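Local coordinates for oxidoreductase, NAD-binding/iron-sulfur cluster-binding protein (Nitratireductor pacificus pht-3B, PDB 6ZXU) that is a catabolic reductive dehalogenase that holds cobalamin and two iron-sulfur clusters, and probably passes electrons through the clusters to the cobalamin that removes halogen from its substrates, at residues 483-487 with 516-520; 547-552 with 661-667. All blocks are in the same frame, centred on the assembly; numbering follows the deposited sequence.

Interaction 1: residues 483-487 with 516-520; sequences EVIHN and SIVFT
His486, where the chain passes from loop into helix 486-492, and Val518, in strand 514-521, bring their backbones closest, their CA atoms 6.7 Å apart, and here a loop leading into a helix packs over a strand by side chains. The imidazole of His486 is held in two ways. At its edge, ND1 meets Ser516 OG at 2.9 Å, close to the ring plane, in a hydrogen bond that either atom could donate. Over one face stands the methyl CG2 of Val518, a CH-pi contact 3.7 Å from the ring centroid and only 14° off the normal, so the methyl sits nearly above the middle of the ring. CG anti to the carbonyl carbon (chi1 -66°) lays the ring beside Ser516, against the methyl of Val518. NE2 bonds Ser482 OG, and with both nitrogens engaged the ring's rotation is fixed. Strand 514-521 belongs to an antiparallel four-stranded sheet, flanked there by strands 422-429 and 474-477; Ser516, Val518 and Thr520 face the loop, while Ile517 and Phe519 turn to helix 445-469. The same contact lines the cobalamin pocket: the backbone N of His486 and the backbone O of Ser516 both hydrogen-bond the cofactor, so loop and strand are joined beside a shared ligand. Farther along, the packing becomes purely apolar. Val518 sends its other methyl, CG1, to Val484 CG2 at 4.1 Å, its two branches thus dividing between ring and valine. Val484 CG1 then lies alongside Thr520 CG2, 4.2 Å away, while the Thr520 hydroxyl turns to His420 and His477.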
loop_
_atom_site.group_PDB
_atom_site.type_symbol
_atom_site.label_atom_id
_atom_site.label_comp_id
_atom_site.label_asym_id
_atom_site.label_seq_id
_atom_site.Cartn_x
_atom_site.Cartn_y
_atom_site.Cartn_z
ATOM N N GLU A 483 14.516 -1.800 -10.923
ATOM C CA GLU A 483 15.276 -2.590 -11.882
ATOM C C GLU A 483 14.870 -4.073 -11.953
ATOM O O GLU A 483 15.477 -4.841 -12.669
ATOM C CB GLU A 483 16.752 -2.374 -11.622
ATOM C CG GLU A 483 17.085 -0.954 -12.054
ATOM C CD GLU A 483 18.563 -0.538 -11.901
ATOM O OE1 GLU A 483 19.336 -1.191 -11.202
ATOM O OE2 GLU A 483 18.912 0.498 -12.484
ATOM N N VAL A 484 13.861 -4.490 -11.143
ATOM C CA VAL A 484 13.354 -5.844 -11.146
ATOM C C VAL A 484 11.849 -5.793 -11.431
ATOM O O VAL A 484 11.204 -4.812 -11.123
ATOM C CB VAL A 484 13.596 -6.611 -9.851
ATOM C CG1 VAL A 484 15.068 -6.643 -9.540
ATOM C CG2 VAL A 484 12.829 -6.058 -8.673
ATOM N N ILE A 485 11.348 -6.841 -12.067
ATOM C CA ILE A 485 9.917 -7.061 -12.206
ATOM C C ILE A 485 9.405 -7.719 -10.943
ATOM O O ILE A 485 9.883 -8.802 -10.547
ATOM C CB ILE A 485 9.633 -7.892 -13.416
ATOM C CG1 ILE A 485 10.348 -7.252 -14.604
ATOM C CG2 ILE A 485 8.135 -8.034 -13.621
ATOM C CD1 ILE A 485 10.576 -8.228 -15.741
ATOM N N HIS A 486 8.427 -7.118 -10.283
ATOM C CA HIS A 486 8.023 -7.598 -8.985
ATOM C C HIS A 486 7.290 -8.911 -9.047
ATOM O O HIS A 486 7.463 -9.735 -8.171
ATOM C CB HIS A 486 7.134 -6.606 -8.255
ATOM C CG HIS A 486 7.830 -5.333 -7.881
ATOM N ND1 HIS A 486 7.432 -4.566 -6.819
ATOM C CD2 HIS A 486 8.885 -4.705 -8.416
ATOM C CE1 HIS A 486 8.209 -3.498 -6.723
ATOM N NE2 HIS A 486 9.067 -3.532 -7.710
ATOM N N ASN A 487 6.481 -9.113 -10.057
ATOM C CA ASN A 487 5.624 -10.298 -10.071
ATOM C C ASN A 487 6.300 -11.611 -9.766
ATOM O O ASN A 487 5.806 -12.369 -8.921
ATOM C CB ASN A 487 4.876 -10.386 -11.393
ATOM C CG ASN A 487 4.025 -9.148 -11.608
ATOM O OD1 ASN A 487 4.542 -8.034 -11.596
ATOM N ND2 ASN A 487 2.784 -9.346 -11.850
ATOM N N SER A 516 3.147 -4.239 -4.064
ATOM C CA SER A 516 4.382 -4.808 -3.590
ATOM C C SER A 516 5.438 -3.718 -3.658
ATOM O O SER A 516 5.394 -2.811 -4.455
ATOM C CB SER A 516 4.814 -5.995 -4.451
ATOM O OG SER A 516 4.919 -5.603 -5.797
ATOM N N ILE A 517 6.416 -3.873 -2.784
ATOM C CA ILE A 517 7.726 -3.233 -2.899
ATOM C C ILE A 517 8.752 -4.368 -2.766
ATOM O O ILE A 517 8.550 -5.341 -2.046
ATOM C CB ILE A 517 7.875 -2.134 -1.804
ATOM C CG1 ILE A 517 9.164 -1.314 -1.944
ATOM C CG2 ILE A 517 7.818 -2.746 -0.401
ATOM C CD1 ILE A 517 9.194 -0.356 -3.037
ATOM N N VAL A 518 9.829 -4.243 -3.488
ATOM C CA VAL A 518 10.956 -5.164 -3.452
ATOM C C VAL A 518 12.231 -4.394 -3.145
ATOM O O VAL A 518 12.433 -3.278 -3.610
ATOM C CB VAL A 518 11.133 -5.909 -4.779
ATOM C CG1 VAL A 518 12.298 -6.843 -4.703
ATOM C CG2 VAL A 518 9.912 -6.677 -5.143
ATOM N N PHE A 519 13.050 -4.921 -2.225
ATOM C CA PHE A 519 14.438 -4.524 -2.218
ATOM C C PHE A 519 15.299 -5.732 -2.355
ATOM O O PHE A 519 15.013 -6.776 -1.780
ATOM C CB PHE A 519 14.893 -3.657 -1.024
ATOM C CG PHE A 519 15.042 -4.376 0.243
ATOM C CD1 PHE A 519 13.963 -4.463 1.142
ATOM C CD2 PHE A 519 16.292 -4.847 0.648
ATOM C CE1 PHE A 519 14.108 -5.093 2.352
ATOM C CE2 PHE A 519 16.420 -5.507 1.865
ATOM C CZ PHE A 519 15.338 -5.633 2.699
ATOM N N THR A 520 16.331 -5.576 -3.180
ATOM C CA THR A 520 17.318 -6.640 -3.374
ATOM C C THR A 520 18.493 -6.426 -2.429
ATOM O O THR A 520 18.769 -5.300 -2.027
ATOM C CB THR A 520 17.755 -6.724 -4.811
ATOM O OG1 THR A 520 18.200 -5.451 -5.286
ATOM C CG2 THR A 520 16.542 -7.197 -5.690
#

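Interaction 2: residues 547-552 with 661-667; sequences RECPCN and RDLSPDR. With SF4 (iron/sulfur cluster), chain E.
Glu548 OE2 is gripped by three N-H groups, one of them from the other segment. The backbone N of Ser664 donates to Glu548 OE2 over 2.8 Å, almost straight at 170°, and meets the syn lone pair of that oxygen. Arg547 approaches the same oxygen side-on: its NH2 lies 2.9 Å from Glu548 OE2 on the anti lone pair, as a salt bridge, while NE comes from above the carboxylate plane. A bend at chi3 (80°) swings the guanidinium round to its sequence neighbour; its edge also meets Leu663 CD2, and NH1 forms a salt bridge with Asp627. The second carboxylate oxygen is held as well: Ser664 OG donates to Glu548 OE1 at 2.6 Å, tilted from the plane, and Arg590 adds a salt bridge. Between two arginines, this buried carboxylate probably stays ionised. Were Glu548 replaced by alanine, the N-H and hydroxyl of Ser664 would probably lose their acceptor and Arg590 its charge partner here, leaving Arg547 held mainly through Asp627. Two further arginines of the 661-667 loop extend the contact. Arg661 lays one guanidinium face over Pro550, whose CB stands 3.7 Å above the plane and toward its rim, while Asp441 and Tyr578 hold the polar end. At the exposed margin, a water bridges Asn552 and Arg667, donating to Asn552 OD1 at 2.5 Å and accepting from Arg667 NH1. Cys549, which turns away from the loop, binds FE4 of the cluster through SG at 2.3 Å, and Cys551 N donates to that sulfur over 3.5 Å. A cysteine followed by proline, after a short helix, is the familiar cluster-binding pattern of ferredoxin-type 4Fe-4S domains, here flanked by a loop more than a hundred residues further along the sequence.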
loop_
_atom_site.group_PDB
_atom_site.type_symbol
_atom_site.label_atom_id
_atom_site.label_comp_id
_atom_site.label_asym_id
_atom_site.label_seq_id
_atom_site.Cartn_x
_atom_site.Cartn_y
_atom_site.Cartn_z
ATOM N N ARG A 547 -15.474 -9.816 -16.237
ATOM C CA ARG A 547 -16.766 -9.230 -16.495
ATOM C C ARG A 547 -16.843 -7.818 -16.104
ATOM O O ARG A 547 -17.502 -7.031 -16.769
ATOM C CB ARG A 547 -17.814 -9.990 -15.701
ATOM C CG ARG A 547 -19.275 -9.648 -16.018
ATOM C CD ARG A 547 -20.161 -10.422 -15.062
ATOM N NE ARG A 547 -20.201 -9.747 -13.791
ATOM C CZ ARG A 547 -20.253 -10.349 -12.617
ATOM N NH1 ARG A 547 -20.188 -11.655 -12.554
ATOM N NH2 ARG A 547 -20.317 -9.619 -11.501
ATOM N N GLU A 548 -16.097 -7.404 -15.060
ATOM C CA GLU A 548 -16.220 -6.066 -14.554
ATOM C C GLU A 548 -15.224 -5.092 -15.068
ATOM O O GLU A 548 -15.249 -3.934 -14.702
ATOM C CB GLU A 548 -16.205 -6.088 -13.044
ATOM C CG GLU A 548 -17.377 -6.837 -12.390
ATOM C CD GLU A 548 -18.773 -6.207 -12.691
ATOM O OE1 GLU A 548 -18.837 -5.002 -13.118
ATOM O OE2 GLU A 548 -19.733 -6.947 -12.547
ATOM N N CYS A 549 -14.296 -5.531 -15.889
ATOM C CA CYS A 549 -13.200 -4.641 -16.350
ATOM C C CYS A 549 -13.803 -3.627 -17.353
ATOM O O CYS A 549 -14.350 -4.097 -18.351
ATOM C CB CYS A 549 -12.070 -5.423 -17.102
ATOM S SG CYS A 549 -10.862 -4.358 -17.915
ATOM N N PRO A 550 -13.684 -2.303 -17.102
ATOM C CA PRO A 550 -14.269 -1.305 -18.024
ATOM C C PRO A 550 -13.795 -1.378 -19.467
ATOM O O PRO A 550 -14.539 -0.981 -20.339
ATOM C CB PRO A 550 -13.866 0.022 -17.430
ATOM C CG PRO A 550 -13.516 -0.299 -15.979
ATOM C CD PRO A 550 -13.007 -1.677 -15.970
ATOM N N CYS A 551 -12.642 -1.991 -19.770
ATOM C CA CYS A 551 -12.172 -2.093 -21.142
ATOM C C CYS A 551 -11.923 -3.500 -21.630
ATOM O O CYS A 551 -11.246 -3.660 -22.596
ATOM C CB CYS A 551 -10.932 -1.246 -21.344
ATOM S SG CYS A 551 -9.539 -1.863 -20.414
ATOM N N ASN A 552 -12.528 -4.495 -21.002
ATOM C CA ASN A 552 -12.441 -5.884 -21.432
ATOM C C ASN A 552 -11.026 -6.404 -21.613
ATOM O O ASN A 552 -10.751 -7.163 -22.535
ATOM C CB ASN A 552 -13.245 -6.145 -22.697
ATOM C CG ASN A 552 -14.651 -5.575 -22.608
ATOM O OD1 ASN A 552 -15.408 -5.806 -21.620
ATOM N ND2 ASN A 552 -14.977 -4.745 -23.594
ATOM N N ARG A 661 -19.714 2.882 -11.119
ATOM C CA ARG A 661 -20.073 1.614 -11.687
ATOM C C ARG A 661 -20.664 0.678 -10.638
ATOM O O ARG A 661 -20.265 0.639 -9.481
ATOM C CB ARG A 661 -18.799 0.997 -12.323
ATOM C CG ARG A 661 -18.259 1.830 -13.433
ATOM C CD ARG A 661 -17.142 1.099 -14.138
ATOM N NE ARG A 661 -16.513 1.988 -15.037
ATOM C CZ ARG A 661 -16.870 2.123 -16.294
ATOM N NH1 ARG A 661 -17.891 1.421 -16.776
ATOM N NH2 ARG A 661 -16.224 2.940 -17.081
ATOM N N ASP A 662 -21.609 -0.117 -11.105
ATOM C CA ASP A 662 -22.255 -1.154 -10.322
ATOM C C ASP A 662 -21.966 -2.487 -11.000
ATOM O O ASP A 662 -21.466 -2.515 -12.150
ATOM C CB ASP A 662 -23.777 -0.872 -10.354
ATOM C CG ASP A 662 -24.127 0.533 -9.753
ATOM O OD1 ASP A 662 -23.464 0.982 -8.758
ATOM O OD2 ASP A 662 -25.085 1.155 -10.292
ATOM N N LEU A 663 -22.378 -3.557 -10.357
ATOM C CA LEU A 663 -22.204 -4.870 -10.959
ATOM C C LEU A 663 -22.752 -4.915 -12.381
ATOM O O LEU A 663 -23.702 -4.191 -12.659
ATOM C CB LEU A 663 -22.831 -5.871 -10.088
ATOM C CG LEU A 663 -22.103 -6.009 -8.746
ATOM C CD1 LEU A 663 -22.982 -6.710 -7.724
ATOM C CD2 LEU A 663 -20.842 -6.850 -8.929
ATOM N N SER A 664 -22.103 -5.665 -13.272
ATOM C CA SER A 664 -22.451 -5.780 -14.701
ATOM C C SER A 664 -23.048 -7.131 -14.968
ATOM O O SER A 664 -22.825 -8.075 -14.228
ATOM C CB SER A 664 -21.202 -5.613 -15.598
ATOM O OG SER A 664 -20.437 -4.531 -15.174
ATOM N N PRO A 665 -23.800 -7.246 -16.050
ATOM C CA PRO A 665 -24.362 -8.546 -16.387
ATOM C C PRO A 665 -23.370 -9.422 -17.159
ATOM O O PRO A 665 -22.387 -8.945 -17.700
ATOM C CB PRO A 665 -25.522 -8.191 -17.319
ATOM C CG PRO A 665 -24.996 -6.987 -18.036
ATOM C CD PRO A 665 -24.255 -6.196 -16.984
ATOM N N ASP A 666 -23.667 -10.711 -17.153
ATOM C CA ASP A 666 -22.896 -11.666 -17.896
ATOM C C ASP A 666 -22.676 -11.278 -19.318
ATOM O O ASP A 666 -23.520 -10.602 -19.916
ATOM C CB ASP A 666 -23.587 -13.009 -17.913
ATOM C CG ASP A 666 -23.093 -13.843 -16.858
ATOM O OD1 ASP A 666 -23.273 -13.424 -15.684
ATOM O OD2 ASP A 666 -22.432 -14.854 -17.228
ATOM N N ARG A 667 -21.514 -11.698 -19.831
ATOM C CA ARG A 667 -21.190 -11.643 -21.249
ATOM C C ARG A 667 -21.613 -12.932 -21.958
ATOM O O ARG A 667 -21.418 -13.141 -23.195
ATOM C CB ARG A 667 -19.687 -11.472 -21.402
ATOM C CG ARG A 667 -19.117 -10.286 -20.637
ATOM C CD ARG A 667 -19.133 -8.995 -21.413
ATOM N NE ARG A 667 -18.882 -9.132 -22.876
ATOM C CZ ARG A 667 -17.710 -8.913 -23.482
ATOM N NH1 ARG A 667 -16.638 -8.600 -22.728
ATOM N NH2 ARG A 667 -17.577 -9.012 -24.843
HETATM FE FE1 SF4 E . -6.876 -2.436 -16.019
HETATM FE FE2 SF4 E . -9.019 -1.372 -14.619
HETATM FE FE3 SF4 E . -8.058 -3.912 -13.966
HETATM FE FE4 SF4 E . -9.422 -3.470 -16.310
HETATM S S1 SF4 E . -10.178 -3.246 -14.252
HETATM S S2 SF4 E . -7.500 -4.615 -16.015
HETATM S S3 SF4 E . -8.716 -1.371 -16.816
HETATM S S4 SF4 E . -6.952 -1.984 -13.864
HETATM O O HOH W 1 -16.081 -7.563 -19.997
#

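Two ways of bordering a cofactor appear here, in contacts whose centres lie 31 Å apart and whose nearest atoms are about 16 Å apart. They share no helix or strand. Interaction 1 is buried, and in it a loop running into a helix packs on a sheet strand; methyl groups and one imidazole do most of the work beside the cobalamin. Interaction 2 lies at the surface, where an irregular loop meets the cluster-binding segment and its turn, and carboxylate, guanidinium and water predominate. Along the chain they follow in series, 483-487 and 516-520 both preceding the cluster-binding segment 547-552.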